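Local coordinates for protein putative isomerase (Streptomyces coelicolor A3, PDB 2OQH) that probably catalyses the dehydration of D-glucarate or a related acid sugar, as a member of the mandelate racemase and muconate lactonizing branch of the enolase superfamily, at residues W11-P16 with R33-V38; W47-W52 with G303-A308; I134-A139 with K170-C175; P242-M247 with V266-V271; L292-H297 with P317-A322. All coordinates share one frame; numbering follows the deposited sequence.

Contact 1: residues W11-P16 with R33-V38; sequences WVVNLP and RTVVRV
The indole of Trp11 stands on edge over the guanidinium of Arg37: ring atom CH2 of Trp11 sits 3.6 Å from Arg37 CZ, over the centre of one guanidinium face, with the two planes 86° apart. A second stretch of the same indole edge meets the aliphatic root of the arginine, Trp11 CZ3 lying 3.7 Å from Arg37 CB, which is in the ring plane. The Trp11 ring also meets that of Trp47 at about 20°. Arg37 starts straight from the backbone and bends at chi3 (63°), which lifts its charged end to the indole edge; there NH2 forms a salt bridge with Asp9. The backbones behind these side chains are neighbours in the three-stranded antiparallel sheet of the N-terminal capping domain of the enolase superfamily, where strand 31-40 lies between 5-15 and 45-51. Trp11 and Val35 make a hydrogen-bonded pair, Trp11 N to Val35 O at 2.9 Å and Val35 N to Trp11 O at 2.8 Å. Val13 and Arg33 repeat it, with Val13 N to Arg33 O at 2.8 Å nearly along the carbonyl axis. On the face of these residues Val13 CG2, held in the crowded position between backbone N and carbonyl carbon, touches Val35 CG2 at 4.2 Å, while the Arg33 side chain departs to a salt bridge with Glu49. The non-hydrogen-bonded pair Val12 and Thr34 puts its side chains on the other face, against helix 54-63; Val12 CG2 lies 4.0 Å from Thr34 OG1, and that hydroxyl is hydrogen-bonded to Trp52 O.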
# COMPACT_ATOMS: atom_id res chain seq x y z
N TRP A 11 -5.74 -19.65 3.40
CA TRP A 11 -4.55 -20.31 2.87
C TRP A 11 -3.38 -19.36 3.03
O TRP A 11 -3.56 -18.15 2.98
CB TRP A 11 -4.68 -20.59 1.37
CG TRP A 11 -5.70 -21.63 0.96
CD1 TRP A 11 -5.49 -22.97 0.79
CD2 TRP A 11 -7.07 -21.39 0.62
NE1 TRP A 11 -6.64 -23.57 0.35
CE2 TRP A 11 -7.63 -22.63 0.23
CE3 TRP A 11 -7.88 -20.24 0.59
CZ2 TRP A 11 -8.97 -22.75 -0.17
CZ3 TRP A 11 -9.22 -20.37 0.19
CH2 TRP A 11 -9.74 -21.61 -0.19
N VAL A 12 -2.19 -19.91 3.23
CA VAL A 12 -0.99 -19.10 3.32
C VAL A 12 -0.20 -19.58 2.11
O VAL A 12 -0.04 -20.78 1.90
CB VAL A 12 -0.18 -19.36 4.61
CG1 VAL A 12 1.14 -18.59 4.56
CG2 VAL A 12 -0.97 -18.91 5.82
N VAL A 13 0.28 -18.65 1.30
CA VAL A 13 1.01 -19.02 0.10
C VAL A 13 2.32 -18.25 -0.09
O VAL A 13 2.49 -17.16 0.44
CB VAL A 13 0.13 -18.80 -1.14
CG1 VAL A 13 -1.16 -19.59 -1.02
CG2 VAL A 13 -0.18 -17.32 -1.29
N ASN A 14 3.22 -18.86 -0.86
CA ASN A 14 4.52 -18.26 -1.18
C ASN A 14 4.55 -18.08 -2.69
O ASN A 14 4.37 -19.05 -3.43
CB ASN A 14 5.67 -19.21 -0.81
CG ASN A 14 5.91 -19.31 0.68
OD1 ASN A 14 5.23 -18.67 1.49
ND2 ASN A 14 6.89 -20.14 1.07
N LEU A 15 4.74 -16.86 -3.16
CA LEU A 15 4.81 -16.64 -4.60
C LEU A 15 6.14 -16.02 -4.94
O LEU A 15 6.70 -15.25 -4.15
CB LEU A 15 3.67 -15.73 -5.09
CG LEU A 15 2.31 -16.41 -5.20
CD1 LEU A 15 1.75 -16.65 -3.82
CD2 LEU A 15 1.36 -15.55 -6.01
N PRO A 16 6.69 -16.37 -6.11
CA PRO A 16 7.98 -15.85 -6.55
C PRO A 16 7.90 -14.38 -6.94
O PRO A 16 6.84 -13.88 -7.31
CB PRO A 16 8.31 -16.74 -7.75
CG PRO A 16 6.96 -16.94 -8.37
CD PRO A 16 6.10 -17.24 -7.15
N ARG A 33 1.98 -14.53 1.49
CA ARG A 33 0.71 -13.83 1.63
C ARG A 33 -0.39 -14.76 2.14
O ARG A 33 -0.35 -15.97 1.90
CB ARG A 33 0.27 -13.24 0.29
CG ARG A 33 1.31 -12.38 -0.42
CD ARG A 33 1.51 -11.05 0.27
NE ARG A 33 0.32 -10.21 0.19
CZ ARG A 33 0.28 -8.93 0.56
NH1 ARG A 33 1.37 -8.34 1.04
NH2 ARG A 33 -0.84 -8.23 0.44
N THR A 34 -1.37 -14.19 2.83
CA THR A 34 -2.50 -14.95 3.34
C THR A 34 -3.71 -14.67 2.45
O THR A 34 -4.04 -13.50 2.20
CB THR A 34 -2.85 -14.55 4.79
OG1 THR A 34 -1.83 -15.02 5.68
CG2 THR A 34 -4.20 -15.15 5.21
N VAL A 35 -4.36 -15.72 1.95
CA VAL A 35 -5.53 -15.56 1.09
C VAL A 35 -6.77 -16.08 1.80
O VAL A 35 -6.73 -17.13 2.45
CB VAL A 35 -5.37 -16.32 -0.23
CG1 VAL A 35 -6.55 -16.04 -1.14
CG2 VAL A 35 -4.07 -15.91 -0.92
N VAL A 36 -7.87 -15.36 1.67
CA VAL A 36 -9.12 -15.74 2.33
C VAL A 36 -10.26 -15.84 1.33
O VAL A 36 -10.32 -15.07 0.37
CB VAL A 36 -9.50 -14.71 3.41
CG1 VAL A 36 -10.84 -15.07 4.04
CG2 VAL A 36 -8.40 -14.64 4.47
N ARG A 37 -11.16 -16.81 1.53
CA ARG A 37 -12.32 -16.97 0.67
C ARG A 37 -13.58 -16.98 1.53
O ARG A 37 -13.68 -17.75 2.48
CB ARG A 37 -12.28 -18.28 -0.14
CG ARG A 37 -13.56 -18.51 -0.98
CD ARG A 37 -13.57 -19.87 -1.71
NE ARG A 37 -13.55 -20.98 -0.76
CZ ARG A 37 -13.17 -22.22 -1.06
NH1 ARG A 37 -12.77 -22.53 -2.28
NH2 ARG A 37 -13.16 -23.15 -0.11
N VAL A 38 -14.52 -16.12 1.19
CA VAL A 38 -15.77 -16.07 1.93
C VAL A 38 -16.86 -16.69 1.07
O VAL A 38 -17.16 -16.19 -0.02
CB VAL A 38 -16.14 -14.62 2.31
CG1 VAL A 38 -17.53 -14.58 2.94
CG2 VAL A 38 -15.11 -14.07 3.29

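Contact 2: residues W47-W52 with G303-A308; sequences WGETMW and GIATAA
Gly303 opens helix 303-315, its N-H hydrogen-bonded to Asp333, and brings the N-terminal turn up to strand 45-51, which crosses the helix axis at 100° and 6.8 Å. Ile304 follows with its side chain directed at the strand. Its CG2, anti to the backbone N, rests 3.8 Å from Trp47 O and 3.9 Å from Gly48 CA; its CD1 reaches the CB of Trp47 at 4.2 Å. The Ile304 N-H goes to a water 3.1 Å away, and this water donates to Glu49 OE1 at 2.9 Å. At Ala305 the contact becomes direct: Ala305 N gives a nearly straight hydrogen bond (172°) to Glu49 OE1 at 3.2 Å, meeting the oxygen from well above the carboxylate plane. The Ala305 methyl covers the same face of the carboxylate, its CB 3.7 Å from Glu49 CD. OE2 is held in turn by a salt bridge from Arg33 and a hydrogen bond from Leu302 N, so both carboxylate oxygens are gripped. The N-terminal end of the helix and the arginine would probably keep the glutamate ionised. An alanine in place of Glu49 would probably leave the N-H of Ala305 and the bridging water without their acceptor, and Arg33 without its counter-charge. Such a seam, in which a sheet strand of the capping domain lies against the start of a barrel helix, is typical of the two-domain enolase-superfamily architecture.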
# COMPACT_ATOMS: atom_id res chain seq x y z
N TRP A 47 -13.00 -13.13 -2.46
CA TRP A 47 -11.59 -13.39 -2.17
C TRP A 47 -10.86 -12.17 -1.65
O TRP A 47 -11.14 -11.04 -2.06
CB TRP A 47 -10.87 -13.90 -3.42
CG TRP A 47 -11.36 -15.23 -3.88
CD1 TRP A 47 -12.45 -15.48 -4.65
CD2 TRP A 47 -10.80 -16.51 -3.55
NE1 TRP A 47 -12.61 -16.83 -4.83
CE2 TRP A 47 -11.61 -17.49 -4.16
CE3 TRP A 47 -9.69 -16.92 -2.80
CZ2 TRP A 47 -11.34 -18.86 -4.04
CZ3 TRP A 47 -9.42 -18.29 -2.67
CH2 TRP A 47 -10.25 -19.24 -3.29
N GLY A 48 -9.90 -12.42 -0.76
CA GLY A 48 -9.11 -11.35 -0.19
C GLY A 48 -7.69 -11.83 -0.00
O GLY A 48 -7.45 -13.03 0.17
N GLU A 49 -6.74 -10.90 -0.04
CA GLU A 49 -5.34 -11.24 0.12
C GLU A 49 -4.73 -10.19 1.04
O GLU A 49 -5.03 -9.00 0.93
CB GLU A 49 -4.62 -11.20 -1.23
CG GLU A 49 -3.12 -11.40 -1.16
CD GLU A 49 -2.38 -10.64 -2.25
OE1 GLU A 49 -2.88 -10.56 -3.39
OE2 GLU A 49 -1.28 -10.11 -1.96
N THR A 50 -3.87 -10.64 1.96
CA THR A 50 -3.25 -9.70 2.88
C THR A 50 -1.81 -10.14 3.15
O THR A 50 -1.37 -11.17 2.65
CB THR A 50 -4.07 -9.59 4.19
OG1 THR A 50 -3.64 -8.44 4.93
CG2 THR A 50 -3.91 -10.84 5.04
N MSE A 51 -1.10 -9.37 3.96
CA MSE A 51 0.30 -9.66 4.26
C MSE A 51 0.59 -10.85 5.18
O MSE A 51 -0.29 -11.34 5.90
CB MSE A 51 0.95 -8.42 4.85
CG MSE A 51 0.61 -8.20 6.30
SE MSE A 51 1.22 -6.50 6.95
CE MSE A 51 3.13 -6.82 7.02
N TRP A 52 1.85 -11.28 5.15
CA TRP A 52 2.37 -12.37 5.96
C TRP A 52 1.60 -13.69 5.91
O TRP A 52 0.59 -13.80 5.22
CB TRP A 52 2.51 -11.90 7.41
CG TRP A 52 3.61 -10.89 7.57
CD1 TRP A 52 4.02 -9.97 6.65
CD2 TRP A 52 4.39 -10.65 8.75
NE1 TRP A 52 5.01 -9.18 7.18
CE2 TRP A 52 5.26 -9.58 8.46
CE3 TRP A 52 4.45 -11.25 10.01
CZ2 TRP A 52 6.17 -9.08 9.40
CZ3 TRP A 52 5.36 -10.75 10.95
CH2 TRP A 52 6.20 -9.68 10.64
N GLY A 303 -1.89 -9.61 -6.98
CA GLY A 303 -3.09 -9.31 -7.75
C GLY A 303 -4.39 -8.99 -7.05
O GLY A 303 -5.03 -7.97 -7.34
N ILE A 304 -4.83 -9.85 -6.14
CA ILE A 304 -6.08 -9.61 -5.44
C ILE A 304 -6.00 -8.31 -4.61
O ILE A 304 -6.86 -7.44 -4.73
CB ILE A 304 -6.44 -10.79 -4.52
CG1 ILE A 304 -6.60 -12.06 -5.37
CG2 ILE A 304 -7.74 -10.51 -3.77
CD1 ILE A 304 -6.83 -13.33 -4.55
N ALA A 305 -4.96 -8.19 -3.80
CA ALA A 305 -4.77 -7.01 -2.96
C ALA A 305 -4.68 -5.74 -3.80
O ALA A 305 -5.33 -4.73 -3.50
CB ALA A 305 -3.53 -7.17 -2.10
N THR A 306 -3.86 -5.78 -4.85
CA THR A 306 -3.70 -4.63 -5.73
C THR A 306 -5.04 -4.25 -6.36
O THR A 306 -5.33 -3.07 -6.54
CB THR A 306 -2.69 -4.92 -6.86
OG1 THR A 306 -1.39 -5.16 -6.30
CG2 THR A 306 -2.61 -3.74 -7.82
N ALA A 307 -5.85 -5.25 -6.69
CA ALA A 307 -7.16 -5.01 -7.29
C ALA A 307 -8.03 -4.19 -6.34
O ALA A 307 -8.73 -3.27 -6.76
CB ALA A 307 -7.83 -6.34 -7.62
N ALA A 308 -8.00 -4.53 -5.06
CA ALA A 308 -8.78 -3.81 -4.05
C ALA A 308 -8.30 -2.36 -4.00
O ALA A 308 -9.11 -1.43 -3.95
CB ALA A 308 -8.62 -4.48 -2.70
O HOH W 1 -3.26 -12.47 -5.56

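Contact 3: residues I134-A139 with K170-C175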
# COMPACT_ATOMS: atom_id res chain seq x y z
N ILE A 134 13.92 2.54 -5.93
CA ILE A 134 15.33 2.24 -6.14
C ILE A 134 16.02 2.16 -4.79
O ILE A 134 15.80 2.99 -3.91
CB ILE A 134 16.04 3.30 -7.01
CG1 ILE A 134 15.91 4.68 -6.38
CG2 ILE A 134 15.46 3.30 -8.41
CD1 ILE A 134 16.72 5.75 -7.12
N THR A 135 16.85 1.13 -4.61
CA THR A 135 17.58 0.95 -3.36
C THR A 135 19.06 0.83 -3.71
O THR A 135 19.41 0.60 -4.86
CB THR A 135 17.15 -0.34 -2.63
OG1 THR A 135 17.76 -1.47 -3.26
CG2 THR A 135 15.64 -0.51 -2.67
N ARG A 136 19.92 0.97 -2.70
CA ARG A 136 21.35 0.86 -2.94
C ARG A 136 21.68 -0.54 -3.44
O ARG A 136 22.72 -0.76 -4.07
CB ARG A 136 22.13 1.15 -1.66
CG ARG A 136 21.96 2.58 -1.18
CD ARG A 136 22.89 2.91 -0.03
NE ARG A 136 22.77 4.31 0.35
CZ ARG A 136 23.66 4.97 1.08
NH1 ARG A 136 24.75 4.35 1.52
NH2 ARG A 136 23.47 6.25 1.37
N ALA A 137 20.78 -1.48 -3.17
CA ALA A 137 20.98 -2.86 -3.60
C ALA A 137 20.97 -2.96 -5.12
O ALA A 137 21.20 -4.04 -5.66
CB ALA A 137 19.90 -3.76 -3.01
N ASP A 138 20.69 -1.85 -5.80
CA ASP A 138 20.66 -1.86 -7.27
C ASP A 138 22.03 -1.54 -7.86
O ASP A 138 22.23 -1.65 -9.06
CB ASP A 138 19.63 -0.86 -7.81
CG ASP A 138 18.20 -1.31 -7.59
OD1 ASP A 138 17.92 -2.52 -7.77
OD2 ASP A 138 17.34 -0.46 -7.27
N ALA A 139 22.97 -1.14 -7.01
CA ALA A 139 24.32 -0.81 -7.45
C ALA A 139 25.33 -1.55 -6.58
O ALA A 139 26.11 -0.93 -5.86
CB ALA A 139 24.55 0.69 -7.36
N LYS A 170 15.00 4.39 -1.29
CA LYS A 170 14.94 3.83 0.05
C LYS A 170 16.14 4.39 0.79
O LYS A 170 17.28 4.01 0.52
CB LYS A 170 15.02 2.30 -0.02
CG LYS A 170 14.95 1.61 1.34
CD LYS A 170 14.96 0.10 1.18
CE LYS A 170 14.77 -0.61 2.53
NZ LYS A 170 15.88 -0.32 3.49
N GLY A 171 15.89 5.31 1.72
CA GLY A 171 16.97 5.91 2.47
C GLY A 171 17.59 4.96 3.46
O GLY A 171 17.04 3.89 3.74
N THR A 172 18.75 5.34 4.00
CA THR A 172 19.47 4.52 4.96
C THR A 172 19.91 5.41 6.12
O THR A 172 19.62 6.61 6.13
CB THR A 172 20.74 3.93 4.35
OG1 THR A 172 21.66 5.00 4.08
CG2 THR A 172 20.43 3.20 3.05
N THR A 173 20.63 4.82 7.07
CA THR A 173 21.14 5.57 8.21
C THR A 173 22.26 6.51 7.77
O THR A 173 22.76 7.31 8.55
CB THR A 173 21.69 4.64 9.30
OG1 THR A 173 22.69 3.78 8.73
CG2 THR A 173 20.58 3.80 9.89
N ASP A 174 22.64 6.40 6.50
CA ASP A 174 23.69 7.24 5.92
C ASP A 174 23.04 8.43 5.23
O ASP A 174 22.89 8.46 4.00
CB ASP A 174 24.52 6.40 4.91
CG ASP A 174 25.46 7.24 4.06
OD1 ASP A 174 25.97 8.27 4.55
OD2 ASP A 174 25.70 6.86 2.88
N CYS A 175 22.63 9.42 6.04
CA CYS A 175 21.97 10.63 5.54
C CYS A 175 22.74 11.29 4.42
O CYS A 175 22.18 11.56 3.36
CB CYS A 175 21.84 11.67 6.65
SG CYS A 175 21.28 11.02 8.17
O HOH W 2 20.10 5.22 0.01
O HOH W 3 18.69 1.57 -0.29
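At the C-terminal ends of the neighbouring parallel barrel strands 127-134 and 166-170, Lys170 N donates to Ile134 O at 3.1 Å, nearly along the carbonyl axis, and the two chains then diverge. Thr135 and Lys170 run side by side, Thr135 CG2 lying 3.9 Å from Lys170 CB. Two waters add to the link, both donating to Lys170 O: one accepts from Arg136 N, the other from Arg136 NE. Extended from CG to NE, Arg136 ends at Asp174 and grips it end-on, NH2 at 2.8 Å and NH1 at 3.0 Å from Asp174 OD2. That single oxygen lies in the guanidinium plane, while the carboxylate itself is turned 88° to it; NH1 meets its anti lone pair and NH2 comes from above the carboxylate plane. Thr172 lies over one guanidinium face, OG1 toward the rim and too poorly angled for a hydrogen bond to NH2, CG2 3.7 Å from Arg136 NE. Its OG1 accepts from Asp174 N at 3.0 Å in an ST turn, which sets the aspartate in place. Asp174 is also the N-cap of helix 175-188, and Arg136 NH2 has a second salt bridge to Asp178. The guanidinium and the helix N terminus probably keep Asp174 ionised, and the one arginine charge is shared between Asp174 and Asp178.

Contact 4: residues P242-M247 with V266-V271; sequences PLCTNM and VIHGDV
Strands 243-245 and 266-269, joined through helix 252-260, form a beta-alpha-beta unit of the barrel and lie side by side as parallel neighbours, their axes 23° apart. The ladder is stitched alternately: Val266 N gives its hydrogen to Leu243 O at 2.9 Å, Thr245 N to Val266 O at 3.2 Å, and His268 N to Thr245 O at 3.0 Å, the last nearly along the carbonyl axis. Cys244 and Val266 project to the same face, where Cys244 SG lies 3.8 Å from Val266 CG1. The sulfur, anti to its backbone N, also reaches the imidazole of His268 at CD2, 3.3 Å away, in an oblique sulfur-aromatic contact. Asn246 runs alongside the histidine, and the two CB atoms, Asn246 CB and His268 CB, are only 3.4 Å apart, a tight fit. His268 NE2 has a weak hydrogen bond to Glu223 on strand 221-223, the far neighbour of 243-245. On the face of Thr245 and Ile267, Thr245 packs against helix 228-238; its OG1 accepts from the N of Met247 (selenomethionine) in an ST turn and also bonds Asp224. Cysteine, valine and histidine thus point inward and threonine toward the surrounding helices, the alternation typical of strands in a TIM barrel.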
# COMPACT_ATOMS: atom_id res chain seq x y z
N PRO A 242 7.29 18.79 1.53
CA PRO A 242 6.10 18.12 2.08
C PRO A 242 6.53 16.85 2.83
O PRO A 242 7.34 16.08 2.34
CB PRO A 242 5.27 17.82 0.83
CG PRO A 242 5.63 18.95 -0.08
CD PRO A 242 7.13 19.05 0.09
N LEU A 243 5.98 16.66 4.03
CA LEU A 243 6.31 15.51 4.86
C LEU A 243 5.22 14.44 4.78
O LEU A 243 4.04 14.73 4.96
CB LEU A 243 6.50 15.98 6.31
CG LEU A 243 7.36 15.12 7.24
CD1 LEU A 243 8.81 15.11 6.74
CD2 LEU A 243 7.29 15.68 8.65
N CYS A 244 5.62 13.20 4.53
CA CYS A 244 4.68 12.10 4.39
C CYS A 244 4.95 11.00 5.41
O CYS A 244 6.07 10.86 5.91
CB CYS A 244 4.78 11.54 2.97
SG CYS A 244 3.67 10.17 2.58
N THR A 245 3.92 10.21 5.72
CA THR A 245 4.07 9.12 6.68
C THR A 245 3.11 7.96 6.46
O THR A 245 2.02 8.11 5.91
CB THR A 245 3.82 9.60 8.13
OG1 THR A 245 4.28 8.61 9.05
CG2 THR A 245 2.32 9.80 8.38
N ASN A 246 3.55 6.79 6.91
CA ASN A 246 2.74 5.57 6.89
C ASN A 246 3.27 4.79 8.07
O ASN A 246 3.12 3.57 8.15
CB ASN A 246 2.88 4.78 5.57
CG ASN A 246 4.27 4.24 5.33
OD1 ASN A 246 4.79 3.45 6.12
ND2 ASN A 246 4.88 4.64 4.23
N MSE A 247 3.87 5.53 9.01
CA MSE A 247 4.44 4.96 10.23
C MSE A 247 4.04 5.68 11.53
O MSE A 247 3.89 5.03 12.56
CB MSE A 247 5.96 4.92 10.15
CG MSE A 247 6.51 3.90 9.16
SE MSE A 247 8.45 3.91 9.07
CE MSE A 247 8.84 3.08 10.76
N VAL A 266 1.25 14.92 4.20
CA VAL A 266 0.72 13.88 3.34
C VAL A 266 0.64 12.57 4.10
O VAL A 266 1.59 12.19 4.79
CB VAL A 266 1.63 13.68 2.10
CG1 VAL A 266 1.05 12.60 1.19
CG2 VAL A 266 1.80 14.99 1.34
N ILE A 267 -0.48 11.87 3.97
CA ILE A 267 -0.64 10.59 4.64
C ILE A 267 -0.80 9.45 3.64
O ILE A 267 -1.47 9.61 2.62
CB ILE A 267 -1.85 10.57 5.59
CG1 ILE A 267 -1.68 11.61 6.69
CG2 ILE A 267 -2.01 9.19 6.21
CD1 ILE A 267 -2.83 11.67 7.67
N HIS A 268 -0.19 8.32 3.93
CA HIS A 268 -0.28 7.14 3.08
C HIS A 268 -1.42 6.23 3.53
O HIS A 268 -1.45 5.80 4.68
CB HIS A 268 1.02 6.31 3.14
CG HIS A 268 1.97 6.58 2.02
ND1 HIS A 268 1.64 6.40 0.70
CD2 HIS A 268 3.26 6.99 2.04
CE1 HIS A 268 2.69 6.68 -0.06
NE2 HIS A 268 3.69 7.04 0.73
N GLY A 269 -2.37 5.96 2.65
CA GLY A 269 -3.45 5.06 3.00
C GLY A 269 -2.93 3.66 2.71
O GLY A 269 -1.87 3.51 2.11
N ASP A 270 -3.67 2.64 3.14
CA ASP A 270 -3.30 1.25 2.92
C ASP A 270 -4.36 0.39 3.59
O ASP A 270 -4.45 0.31 4.82
CB ASP A 270 -1.92 0.94 3.53
CG ASP A 270 -1.51 -0.52 3.35
OD1 ASP A 270 -2.32 -1.32 2.83
OD2 ASP A 270 -0.38 -0.87 3.74
N VAL A 271 -5.18 -0.23 2.76
CA VAL A 271 -6.27 -1.06 3.24
C VAL A 271 -5.83 -2.11 4.24
O VAL A 271 -6.50 -2.36 5.24
CB VAL A 271 -6.97 -1.76 2.06
CG1 VAL A 271 -7.94 -2.83 2.57
CG2 VAL A 271 -7.71 -0.74 1.23

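Contact 5: residues L292-H297 with P317-A322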
# COMPACT_ATOMS: atom_id res chain seq x y z
N LEU A 292 -4.69 17.71 3.50
CA LEU A 292 -3.52 16.85 3.45
C LEU A 292 -3.49 16.13 2.12
O LEU A 292 -4.54 15.83 1.55
CB LEU A 292 -3.58 15.79 4.55
CG LEU A 292 -3.69 16.21 6.01
CD1 LEU A 292 -3.71 14.96 6.87
CD2 LEU A 292 -2.53 17.13 6.40
N GLY A 293 -2.29 15.85 1.62
CA GLY A 293 -2.20 15.09 0.40
C GLY A 293 -2.38 13.65 0.86
O GLY A 293 -2.34 13.37 2.06
N MSE A 294 -2.60 12.73 -0.08
CA MSE A 294 -2.76 11.32 0.27
C MSE A 294 -2.26 10.45 -0.88
O MSE A 294 -2.32 10.85 -2.04
CB MSE A 294 -4.23 10.97 0.55
CG MSE A 294 -4.44 9.49 0.91
SE MSE A 294 -6.30 8.93 1.12
CE MSE A 294 -5.99 7.26 2.04
N ASN A 295 -1.77 9.27 -0.54
CA ASN A 295 -1.29 8.33 -1.54
C ASN A 295 -1.46 6.97 -0.88
O ASN A 295 -1.87 6.89 0.27
CB ASN A 295 0.19 8.61 -1.84
CG ASN A 295 0.63 8.07 -3.20
OD1 ASN A 295 -0.20 7.63 -4.01
ND2 ASN A 295 1.93 8.11 -3.45
N LEU A 296 -1.16 5.89 -1.61
CA LEU A 296 -1.27 4.58 -1.00
C LEU A 296 0.10 3.96 -0.82
O LEU A 296 0.99 4.11 -1.67
CB LEU A 296 -2.16 3.65 -1.84
CG LEU A 296 -3.66 3.96 -1.89
CD1 LEU A 296 -4.37 2.83 -2.62
CD2 LEU A 296 -4.21 4.11 -0.47
N HIS A 297 0.27 3.28 0.30
CA HIS A 297 1.51 2.60 0.63
C HIS A 297 1.37 1.14 0.22
O HIS A 297 0.29 0.58 0.31
CB HIS A 297 1.77 2.71 2.14
CG HIS A 297 2.87 1.83 2.63
ND1 HIS A 297 2.65 0.59 3.19
CD2 HIS A 297 4.21 2.02 2.67
CE1 HIS A 297 3.80 0.06 3.56
NE2 HIS A 297 4.77 0.91 3.25
N PRO A 317 -11.11 10.86 -5.41
CA PRO A 317 -10.48 12.07 -5.95
C PRO A 317 -9.09 12.44 -5.40
O PRO A 317 -8.17 12.67 -6.18
CB PRO A 317 -11.53 13.14 -5.66
CG PRO A 317 -12.81 12.41 -5.88
CD PRO A 317 -12.54 11.10 -5.14
N VAL A 318 -8.94 12.49 -4.08
CA VAL A 318 -7.66 12.87 -3.50
C VAL A 318 -6.46 11.96 -3.82
O VAL A 318 -5.30 12.37 -3.70
CB VAL A 318 -7.78 13.03 -1.96
CG1 VAL A 318 -7.92 11.67 -1.29
CG2 VAL A 318 -6.60 13.80 -1.42
N LEU A 319 -6.72 10.72 -4.24
CA LEU A 319 -5.63 9.82 -4.58
C LEU A 319 -5.20 10.07 -6.03
O LEU A 319 -5.31 9.19 -6.89
CB LEU A 319 -6.07 8.37 -4.37
CG LEU A 319 -6.19 7.99 -2.89
CD1 LEU A 319 -6.91 6.66 -2.73
CD2 LEU A 319 -4.81 7.94 -2.28
N SER A 320 -4.70 11.27 -6.28
CA SER A 320 -4.28 11.69 -7.61
C SER A 320 -2.79 11.55 -7.90
O SER A 320 -2.32 12.02 -8.94
CB SER A 320 -4.68 13.14 -7.81
OG SER A 320 -4.03 13.96 -6.84
N ARG A 321 -2.06 10.91 -7.00
CA ARG A 321 -0.62 10.76 -7.17
C ARG A 321 -0.25 9.37 -7.66
O ARG A 321 -1.09 8.46 -7.67
CB ARG A 321 0.07 11.00 -5.83
CG ARG A 321 -0.16 12.38 -5.24
CD ARG A 321 0.02 12.36 -3.73
NE ARG A 321 -0.18 13.68 -3.12
CZ ARG A 321 0.81 14.53 -2.82
NH1 ARG A 321 2.07 14.20 -3.08
NH2 ARG A 321 0.53 15.70 -2.26
N ALA A 322 1.00 9.20 -8.07
CA ALA A 322 1.46 7.89 -8.50
C ALA A 322 1.64 7.13 -7.20
O ALA A 322 2.45 7.51 -6.37
CB ALA A 322 2.79 8.00 -9.23
O HOH W 4 -2.94 13.70 -2.68
O HOH W 5 -2.44 9.16 -4.79
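Strand 293-296 of the TIM barrel packs here against the loop that returns from helix 303-315 to the next strand, 323-324, so the contact lies within one beta-alpha-beta unit. The apolar part centres on Met294, a selenomethionine with a fully extended side chain: its CG touches Leu319 CD2 at 3.6 Å and its SE lies 4.0 Å from Val318 CG1, Met294 and Val318 crossing at about a right angle. Leu319, the centre of an inverse gamma turn, also presses CD2 against Asn295 CA at 3.6 Å. Direct hydrogen bonding falls to Asn295 ND2, which donates to Ala322 O at 3.0 Å from above that carbonyl plane, although the acceptor lies close to the amide plane; the same nitrogen is hydrogen-bonded to Tyr221 OH, and Ala322 O also takes a bond from Arg195. An alanine in place of Asn295 would probably loosen the return loop at Ala322 and cost Tyr221 and the OD1-bound water a partner. The Arg321 guanidinium is held by a salt bridge to Glu220. Water fills the remaining polar seam. One molecule accepts from Arg321 N and lies 2.8 Å from Asn295 OD1. Another, at the guanidinium edge and in its plane, accepts from Met294 N and from Arg321 NE, each at 2.8 Å, and donates to Val318 O at 2.9 Å.

In the fold
From the N terminus, contact 1 closes a short loop between the first two strands of the capping sheet. Contact 2 opens on that sheet's third strand and closes some 250 residues later on a barrel helix, tying the two domains together; it touches contact 1 through the Arg33-Glu49 salt bridge. Nested inside its long loop are contact 3, at the C-terminal ends of two barrel strands, and contact 4, a strand pair further round. Contact 5 crosses contact 2, since helix 303-315 lies between its segments. Contacts 4 and 5 share the barrel sheet and meet where Gly269 probably hydrogen-bonds Asn295 and His297, while the centre of contact 3 lies about 20 Å from that of contact 4.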